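Local structure of ultraspiracle (Drosophila melanogaster, 1HG4) at residues I90-A95 with C180-I185; Y143-A148 with A155-I160; S162-K167 with P234-I239. The protein is a nuclear hormone receptor and transcription factor whose ligand-binding domain, here locked in an inactive conformation, holds a long-chain phospholipid. One frame throughout, in Å; residues are numbered along the deposited sequence.

Contact 1 (I90-A95 with C180-I185); sequences IELLIA and CLKAII
Helix 78-100 and helix 175-186 run almost exactly antiparallel here: the short axes of 90-95 and 180-185 make 170° and come within 9.9 Å of each other. Both belong to the central layer of the antiparallel alpha-helical sandwich that defines nuclear receptor ligand-binding domains, and the contact is buried near the middle of the chain. The backbones come nearest at Leu-92 and Lys-182, whose CA atoms are 6.2 Å apart.

Leu-92 makes the largest contribution on its side. Its CB does not head straight across, but the end of the side chain does: CD2 settles 3.5 Å from the main-chain O of Lys-182 and 3.8 Å from that residue's CB, so the leucine methyl lies on backbone as much as on side chain. Ile-185 comes the other way. With CG1 beside its own backbone N (chi1 -66°), its CG2 branch is left to reach across, meeting CB of Glu-91 at 4.0 Å and CD2 of Leu-92 at 4.3 Å. Glu-91 thus gives this interface its aliphatic root rather than its carboxylate.

Other helices pack around the pair: Met-63 of helix 46-68 on Leu-92, Ser-240 of helix 225-250 on Glu-91, and Val-207 of helix 197-218 on Ile-184. Lys-182 is buried, yet its NZ is satisfied by a salt bridge to Glu-18 OE1. Its chain bends at chi3 (-67°) on the way there, and the methylenes before the ammonium pass alongside helix 78-100, with CD 4.2 Å from CB of Ala-95.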
# COMPACT_ATOMS: atom_id res chain seq x y z
N ILE A 90 16.06 -14.73 13.59
CA ILE A 90 16.88 -15.86 13.15
C ILE A 90 17.46 -15.63 11.75
O ILE A 90 18.64 -15.90 11.53
CB ILE A 90 16.07 -17.19 13.14
CG1 ILE A 90 15.61 -17.51 14.56
CG2 ILE A 90 16.93 -18.33 12.63
CD1 ILE A 90 14.73 -18.72 14.65
N GLU A 91 16.66 -15.12 10.81
CA GLU A 91 17.15 -14.88 9.47
C GLU A 91 18.24 -13.81 9.44
O GLU A 91 19.16 -13.87 8.63
CB GLU A 91 16.01 -14.45 8.54
CG GLU A 91 14.98 -15.54 8.30
CD GLU A 91 13.88 -15.09 7.36
OE1 GLU A 91 14.15 -14.94 6.15
OE2 GLU A 91 12.76 -14.87 7.83
N LEU A 92 18.13 -12.83 10.32
CA LEU A 92 19.13 -11.77 10.38
C LEU A 92 20.43 -12.33 10.91
O LEU A 92 21.50 -12.01 10.38
CB LEU A 92 18.65 -10.60 11.26
CG LEU A 92 17.47 -9.79 10.68
CD1 LEU A 92 16.99 -8.77 11.72
CD2 LEU A 92 17.87 -9.08 9.39
N LEU A 93 20.36 -13.16 11.95
CA LEU A 93 21.57 -13.76 12.52
C LEU A 93 22.26 -14.68 11.51
O LEU A 93 23.46 -14.57 11.30
CB LEU A 93 21.27 -14.54 13.80
CG LEU A 93 20.74 -13.72 14.98
CD1 LEU A 93 20.79 -14.55 16.25
CD2 LEU A 93 21.58 -12.49 15.14
N ILE A 94 21.49 -15.57 10.89
CA ILE A 94 22.04 -16.50 9.92
C ILE A 94 22.64 -15.82 8.70
O ILE A 94 23.58 -16.33 8.10
CB ILE A 94 20.98 -17.53 9.47
CG1 ILE A 94 20.63 -18.42 10.66
CG2 ILE A 94 21.51 -18.38 8.32
CD1 ILE A 94 19.55 -19.43 10.36
N ALA A 95 22.09 -14.66 8.32
CA ALA A 95 22.62 -13.92 7.17
C ALA A 95 24.03 -13.43 7.54
O ALA A 95 24.94 -13.43 6.72
CB ALA A 95 21.72 -12.73 6.82
N CYS A 180 21.17 -4.50 2.28
CA CYS A 180 19.87 -4.37 1.62
C CYS A 180 19.02 -5.62 1.84
O CYS A 180 17.83 -5.53 2.18
CB CYS A 180 20.04 -4.12 0.11
SG CYS A 180 20.58 -2.43 -0.33
N LEU A 181 19.61 -6.79 1.66
CA LEU A 181 18.87 -8.03 1.86
C LEU A 181 18.33 -8.13 3.30
O LEU A 181 17.18 -8.54 3.52
CB LEU A 181 19.74 -9.24 1.54
CG LEU A 181 20.10 -9.42 0.06
CD1 LEU A 181 20.96 -10.68 -0.11
CD2 LEU A 181 18.83 -9.54 -0.78
N LYS A 182 19.15 -7.74 4.26
CA LYS A 182 18.73 -7.81 5.65
C LYS A 182 17.59 -6.84 5.96
O LYS A 182 16.70 -7.15 6.75
CB LYS A 182 19.93 -7.54 6.56
CG LYS A 182 21.01 -8.60 6.41
CD LYS A 182 21.98 -8.62 7.59
CE LYS A 182 22.81 -7.36 7.65
NZ LYS A 182 23.78 -7.41 8.78
N ALA A 183 17.61 -5.68 5.32
CA ALA A 183 16.54 -4.73 5.54
C ALA A 183 15.26 -5.28 4.90
O ALA A 183 14.18 -5.22 5.52
CB ALA A 183 16.91 -3.35 4.94
N ILE A 184 15.37 -5.83 3.69
CA ILE A 184 14.18 -6.39 3.03
C ILE A 184 13.52 -7.37 4.00
O ILE A 184 12.29 -7.42 4.11
CB ILE A 184 14.57 -7.12 1.69
CG1 ILE A 184 14.96 -6.09 0.64
CG2 ILE A 184 13.41 -7.97 1.15
CD1 ILE A 184 15.81 -6.66 -0.44
N ILE A 185 14.35 -8.13 4.71
CA ILE A 185 13.88 -9.12 5.67
C ILE A 185 13.17 -8.45 6.83
O ILE A 185 12.04 -8.83 7.17
CB ILE A 185 15.05 -9.97 6.22
CG1 ILE A 185 15.64 -10.82 5.10
CG2 ILE A 185 14.58 -10.86 7.36
CD1 ILE A 185 16.92 -11.52 5.48

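Contact 2 (Y143-A148 with A155-I160). With LPP (2-(hexadecanoyloxy)-1-[(phosphonooxy)methyl]ethyl hexadecanoate), chain G.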
# COMPACT_ATOMS: atom_id res chain seq x y z
N TYR A 143 33.12 -22.69 14.26
CA TYR A 143 33.05 -24.12 14.44
C TYR A 143 33.57 -24.89 13.25
O TYR A 143 33.37 -24.50 12.10
CB TYR A 143 31.61 -24.57 14.68
CG TYR A 143 31.03 -24.07 15.97
CD1 TYR A 143 31.58 -24.43 17.20
CD2 TYR A 143 29.94 -23.21 15.97
CE1 TYR A 143 31.07 -23.94 18.40
CE2 TYR A 143 29.41 -22.72 17.16
CZ TYR A 143 29.99 -23.08 18.37
OH TYR A 143 29.50 -22.54 19.54
N HIS A 144 34.27 -25.98 13.52
CA HIS A 144 34.75 -26.84 12.46
C HIS A 144 33.64 -27.87 12.26
O HIS A 144 32.81 -28.08 13.16
CB HIS A 144 36.08 -27.45 12.85
CG HIS A 144 37.20 -26.46 12.82
ND1 HIS A 144 37.69 -25.94 11.64
CD2 HIS A 144 37.86 -25.82 13.81
CE1 HIS A 144 38.59 -25.02 11.91
NE2 HIS A 144 38.71 -24.92 13.22
N ARG A 145 33.60 -28.51 11.10
CA ARG A 145 32.52 -29.44 10.80
C ARG A 145 32.44 -30.65 11.72
O ARG A 145 31.36 -31.21 11.90
CB ARG A 145 32.60 -29.90 9.35
CG ARG A 145 31.31 -30.52 8.85
CD ARG A 145 31.37 -30.77 7.36
NE ARG A 145 30.16 -31.41 6.86
CZ ARG A 145 30.00 -32.72 6.72
NH1 ARG A 145 30.98 -33.55 7.05
NH2 ARG A 145 28.86 -33.20 6.25
N ASN A 146 33.57 -31.03 12.31
CA ASN A 146 33.61 -32.18 13.21
C ASN A 146 32.77 -31.90 14.45
O ASN A 146 32.14 -32.82 14.99
CB ASN A 146 35.06 -32.52 13.61
CG ASN A 146 35.91 -31.28 13.89
OD1 ASN A 146 35.49 -30.36 14.59
ND2 ASN A 146 37.13 -31.26 13.37
N SER A 147 32.75 -30.65 14.90
CA SER A 147 31.96 -30.28 16.07
C SER A 147 30.47 -30.30 15.74
O SER A 147 29.67 -30.71 16.56
CB SER A 147 32.34 -28.90 16.58
OG SER A 147 33.70 -28.87 16.98
N ALA A 148 30.11 -29.85 14.54
CA ALA A 148 28.70 -29.85 14.12
C ALA A 148 28.25 -31.31 14.12
O ALA A 148 27.34 -31.69 14.85
CB ALA A 148 28.53 -29.25 12.72
N ALA A 155 23.77 -31.05 9.20
CA ALA A 155 22.94 -30.83 8.01
C ALA A 155 22.64 -29.33 7.85
O ALA A 155 22.70 -28.79 6.75
CB ALA A 155 21.63 -31.61 8.12
N ILE A 156 22.33 -28.68 8.97
CA ILE A 156 22.04 -27.26 8.95
C ILE A 156 23.34 -26.48 8.82
O ILE A 156 23.35 -25.34 8.37
CB ILE A 156 21.27 -26.83 10.22
CG1 ILE A 156 20.26 -25.75 9.85
CG2 ILE A 156 22.22 -26.32 11.28
CD1 ILE A 156 19.12 -25.66 10.82
N PHE A 157 24.44 -27.11 9.23
CA PHE A 157 25.78 -26.52 9.14
C PHE A 157 26.12 -26.48 7.66
O PHE A 157 26.58 -25.47 7.12
CB PHE A 157 26.78 -27.42 9.89
CG PHE A 157 28.22 -26.94 9.86
CD1 PHE A 157 29.04 -27.20 8.75
CD2 PHE A 157 28.78 -26.33 10.98
CE1 PHE A 157 30.40 -26.85 8.76
CE2 PHE A 157 30.14 -25.98 11.00
CZ PHE A 157 30.95 -26.24 9.89
N ASP A 158 25.87 -27.60 6.98
CA ASP A 158 26.17 -27.69 5.56
C ASP A 158 25.35 -26.80 4.64
O ASP A 158 25.91 -26.10 3.81
CB ASP A 158 26.07 -29.14 5.07
CG ASP A 158 27.26 -29.97 5.48
OD1 ASP A 158 28.40 -29.46 5.37
OD2 ASP A 158 27.05 -31.13 5.89
N ARG A 159 24.03 -26.81 4.78
CA ARG A 159 23.26 -25.98 3.88
C ARG A 159 23.47 -24.49 4.09
O ARG A 159 23.29 -23.71 3.18
CB ARG A 159 21.77 -26.37 3.87
CG ARG A 159 21.15 -26.79 5.17
CD ARG A 159 19.80 -27.48 4.89
NE ARG A 159 19.03 -26.80 3.84
CZ ARG A 159 17.81 -26.28 4.00
NH1 ARG A 159 17.19 -26.36 5.17
NH2 ARG A 159 17.21 -25.67 2.98
N ILE A 160 23.89 -24.09 5.28
CA ILE A 160 24.16 -22.68 5.51
C ILE A 160 25.34 -22.28 4.65
O ILE A 160 25.34 -21.21 4.05
CB ILE A 160 24.53 -22.37 6.98
CG1 ILE A 160 23.27 -22.32 7.84
CG2 ILE A 160 25.27 -21.05 7.05
CD1 ILE A 160 23.52 -21.93 9.28
P1 LPP G . 26.53 -37.23 22.47
O2 LPP G . 27.53 -37.64 21.26
O3 LPP G . 27.02 -38.12 23.74
O4 LPP G . 24.87 -37.49 22.06
O5 LPP G . 26.85 -35.68 22.88
C6 LPP G . 27.37 -34.85 21.86
C7 LPP G . 27.15 -33.38 22.21
C8 LPP G . 28.26 -32.55 21.55
O9 LPP G . 25.90 -32.97 21.68
O27 LPP G . 27.98 -31.18 21.67
C11 LPP G . 25.09 -32.34 22.60
O10 LPP G . 25.17 -32.44 23.83
C12 LPP G . 24.07 -31.49 21.87
C13 LPP G . 24.59 -30.06 21.79
C14 LPP G . 23.44 -29.08 21.69
C15 LPP G . 23.45 -28.45 20.31
C16 LPP G . 23.06 -26.99 20.41
C17 LPP G . 23.40 -26.31 19.10
C18 LPP G . 22.30 -25.33 18.74
C19 LPP G . 21.62 -25.80 17.46
C20 LPP G . 21.95 -24.82 16.34
C21 LPP G . 20.66 -24.26 15.74
C22 LPP G . 20.17 -23.08 16.58
C23 LPP G . 20.62 -21.77 15.96
C24 LPP G . 20.36 -20.66 16.97
C25 LPP G . 20.74 -19.31 16.38
C26 LPP G . 19.49 -18.57 15.90
C29 LPP G . 29.00 -30.42 21.21
O28 LPP G . 29.96 -30.82 20.56
C30 LPP G . 28.77 -28.99 21.67
C31 LPP G . 29.40 -28.00 20.68
C32 LPP G . 28.31 -27.21 19.95
C33 LPP G . 28.46 -27.40 18.44
C34 LPP G . 27.41 -26.57 17.71
C35 LPP G . 27.68 -26.60 16.21
C36 LPP G . 27.17 -25.32 15.57
C37 LPP G . 25.92 -25.62 14.75
C38 LPP G . 25.87 -24.72 13.52
C39 LPP G . 24.75 -23.69 13.66
C40 LPP G . 25.35 -22.35 14.07
C41 LPP G . 24.38 -21.23 13.76
C42 LPP G . 24.54 -20.17 14.83
C43 LPP G . 23.93 -18.86 14.34
C44 LPP G . 24.28 -17.74 15.32
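A side-on salt bridge leads this contact. Arg-145 meets the carboxylate of Asp-158 flank first, NE and NH2 each taking one oxygen: NE gives its N-H to OD1 at 3.0 Å, and NH2 reaches OD2 at 2.8 Å with a fairly straight N-H...O angle of 162°. Both oxygens use the syn lone pair, and the guanidinium and carboxylate planes are only 29° apart, so the fork is nearly flat. A third, weak bond runs from NE to OD2.

The arginine chain is extended from CG to NE, and its inner part crosses the Phe-157 ring obliquely, with CG 3.8 Å from CE1. CG of Phe-157 is anti to the backbone N (chi1 179°), which sends the ring into the bend where strand 142-144 passes into helix 145-151. There CB of Ala-148 presses on CD2 at 3.4 Å, and the main-chain O of Tyr-143 lies in the ring plane, 3.7 Å from CZ. Beyond the phenylalanine is the bound phospholipid: its C36 is 3.5 Å from CD2 of Tyr-143, while C35 lies over one face of that tyrosine ring.

An alanine in place of Arg-145 would remove the paired N-H donors and the outer methylenes that cross Phe-157, and would probably weaken the hold of the start of helix 145-151 on helix 154-171. The chemistry is thus split, with a charged pair on the partly exposed side and an apolar wall facing the lipid acyl chain.

Contact 3 (S162-K167 with P234-I239)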
# COMPACT_ATOMS: atom_id res chain seq x y z
N SER A 162 26.66 -24.10 1.94
CA SER A 162 26.48 -24.41 0.52
C SER A 162 25.42 -23.52 -0.14
O SER A 162 25.65 -22.97 -1.22
CB SER A 162 26.08 -25.87 0.35
OG SER A 162 27.09 -26.72 0.86
N GLU A 163 24.28 -23.38 0.53
CA GLU A 163 23.17 -22.59 0.01
C GLU A 163 23.27 -21.07 0.18
O GLU A 163 22.62 -20.31 -0.53
CB GLU A 163 21.87 -23.10 0.62
CG GLU A 163 21.57 -24.53 0.20
CD GLU A 163 20.29 -25.08 0.82
OE1 GLU A 163 19.25 -24.39 0.74
OE2 GLU A 163 20.33 -26.21 1.36
N LEU A 164 24.09 -20.61 1.12
CA LEU A 164 24.23 -19.19 1.33
C LEU A 164 25.64 -18.68 1.07
O LEU A 164 25.88 -17.99 0.08
CB LEU A 164 23.77 -18.82 2.74
CG LEU A 164 22.31 -19.19 3.04
CD1 LEU A 164 22.00 -18.97 4.51
CD2 LEU A 164 21.36 -18.36 2.16
N SER A 165 26.58 -19.05 1.95
CA SER A 165 27.98 -18.61 1.81
C SER A 165 28.58 -18.82 0.42
O SER A 165 29.06 -17.88 -0.20
CB SER A 165 28.86 -19.31 2.85
OG SER A 165 28.48 -18.96 4.17
N VAL A 166 28.55 -20.06 -0.06
CA VAL A 166 29.10 -20.37 -1.38
C VAL A 166 28.46 -19.54 -2.48
O VAL A 166 29.16 -18.90 -3.26
CB VAL A 166 28.95 -21.89 -1.70
CG1 VAL A 166 29.31 -22.18 -3.16
CG2 VAL A 166 29.86 -22.70 -0.79
N LYS A 167 27.13 -19.54 -2.54
CA LYS A 167 26.45 -18.78 -3.57
C LYS A 167 26.68 -17.27 -3.47
O LYS A 167 26.74 -16.59 -4.48
CB LYS A 167 24.95 -19.13 -3.57
CG LYS A 167 24.70 -20.57 -4.01
CD LYS A 167 23.23 -20.88 -4.18
CE LYS A 167 23.03 -22.29 -4.70
NZ LYS A 167 21.58 -22.60 -4.87
N PRO A 234 14.62 -16.95 -0.03
CA PRO A 234 13.85 -18.15 0.27
C PRO A 234 14.70 -19.23 0.95
O PRO A 234 14.24 -19.93 1.86
CB PRO A 234 13.34 -18.59 -1.10
CG PRO A 234 13.16 -17.30 -1.80
CD PRO A 234 14.44 -16.57 -1.44
N ALA A 235 15.94 -19.36 0.53
CA ALA A 235 16.83 -20.35 1.12
C ALA A 235 17.17 -19.93 2.55
O ALA A 235 17.34 -20.77 3.44
CB ALA A 235 18.10 -20.49 0.28
N LEU A 236 17.24 -18.62 2.78
CA LEU A 236 17.54 -18.12 4.11
C LEU A 236 16.38 -18.45 5.03
O LEU A 236 16.57 -18.92 6.16
CB LEU A 236 17.76 -16.60 4.07
CG LEU A 236 18.96 -16.06 4.85
CD1 LEU A 236 18.88 -14.53 4.88
CD2 LEU A 236 18.98 -16.62 6.27
N ARG A 237 15.16 -18.22 4.56
CA ARG A 237 13.97 -18.50 5.36
C ARG A 237 13.84 -19.98 5.70
O ARG A 237 13.55 -20.34 6.84
CB ARG A 237 12.70 -18.05 4.63
CG ARG A 237 11.46 -18.23 5.48
CD ARG A 237 10.18 -17.82 4.77
NE ARG A 237 9.01 -18.09 5.61
CZ ARG A 237 7.75 -17.97 5.22
NH1 ARG A 237 7.47 -17.56 3.99
NH2 ARG A 237 6.76 -18.25 6.06
N SER A 238 14.03 -20.84 4.71
CA SER A 238 13.93 -22.27 4.93
C SER A 238 14.93 -22.77 5.98
O SER A 238 14.57 -23.50 6.89
CB SER A 238 14.16 -23.01 3.62
OG SER A 238 13.91 -24.40 3.81
N ILE A 239 16.19 -22.37 5.85
CA ILE A 239 17.23 -22.78 6.79
C ILE A 239 16.90 -22.23 8.17
O ILE A 239 17.03 -22.91 9.18
CB ILE A 239 18.62 -22.24 6.34
CG1 ILE A 239 19.02 -22.88 5.01
CG2 ILE A 239 19.65 -22.52 7.41
CD1 ILE A 239 20.30 -22.35 4.44
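OE2 of Glu-163 is the best-held polar atom, and one charged group grips it: NE of Arg-159, one turn earlier on the same helix, in a salt bridge. OE1 is hydrogen-bonded beyond the two segments as well, so the carboxylate spends its polarity there and shows helix 225-250 only a blunt contact, OE1 lying 4.1 Å from CB of Ala-235. The glutamate chain is extended beyond CG, while its CB backs onto the CD1 methyl of Ile-239.

Everything else across the interface is apolar. Leu-164 and Ile-239 point at each other tip to tip, CD1 to CD1, at 3.8 Å. CG of Leu-164 lies beside its own backbone N (chi1 -60°), and from there the two methyls divide the partner helix: CD1 also meets CD2 of Leu-236 at 4.2 Å, whereas CD2 faces CB of Ala-235 at 4.3 Å. Helix 154-171 widens into a pi-type turn over 162-166, which is where Glu-163 and Leu-164 sit. Ile-94 and Ala-98 of helix 78-100 also pack on Leu-164.

The two axes approach to 9.9 Å at a crossing angle of -139°, antiparallel but clearly oblique. Such helix-on-helix packing, with helix 78-100 lying beneath both, is characteristic of an outer layer of the three-layered helical sandwich of nuclear receptor ligand-binding domains.

Overall arrangement
From the N terminus, 90-95 on helix 78-100 opens contact 1. Well before its partner arrives, contact 2 closes a tight loop from the beta hairpin through helix 145-151 into helix 154-171, so it lies entirely within the span of contact 1. Further along that same helix contact 3 opens; helix 175-186 then closes contact 1, and helix 225-250 finally closes contact 3, so contacts 1 and 3 cross. Leu-236 joins these two physically, touching Glu-91, Ile-94 and Ile-185, while Ile-160 of contact 2 packs on Ile-94 and Ile-239. Together they tie the hairpin side, which lines the lipid pocket, to an outer layer and the central core.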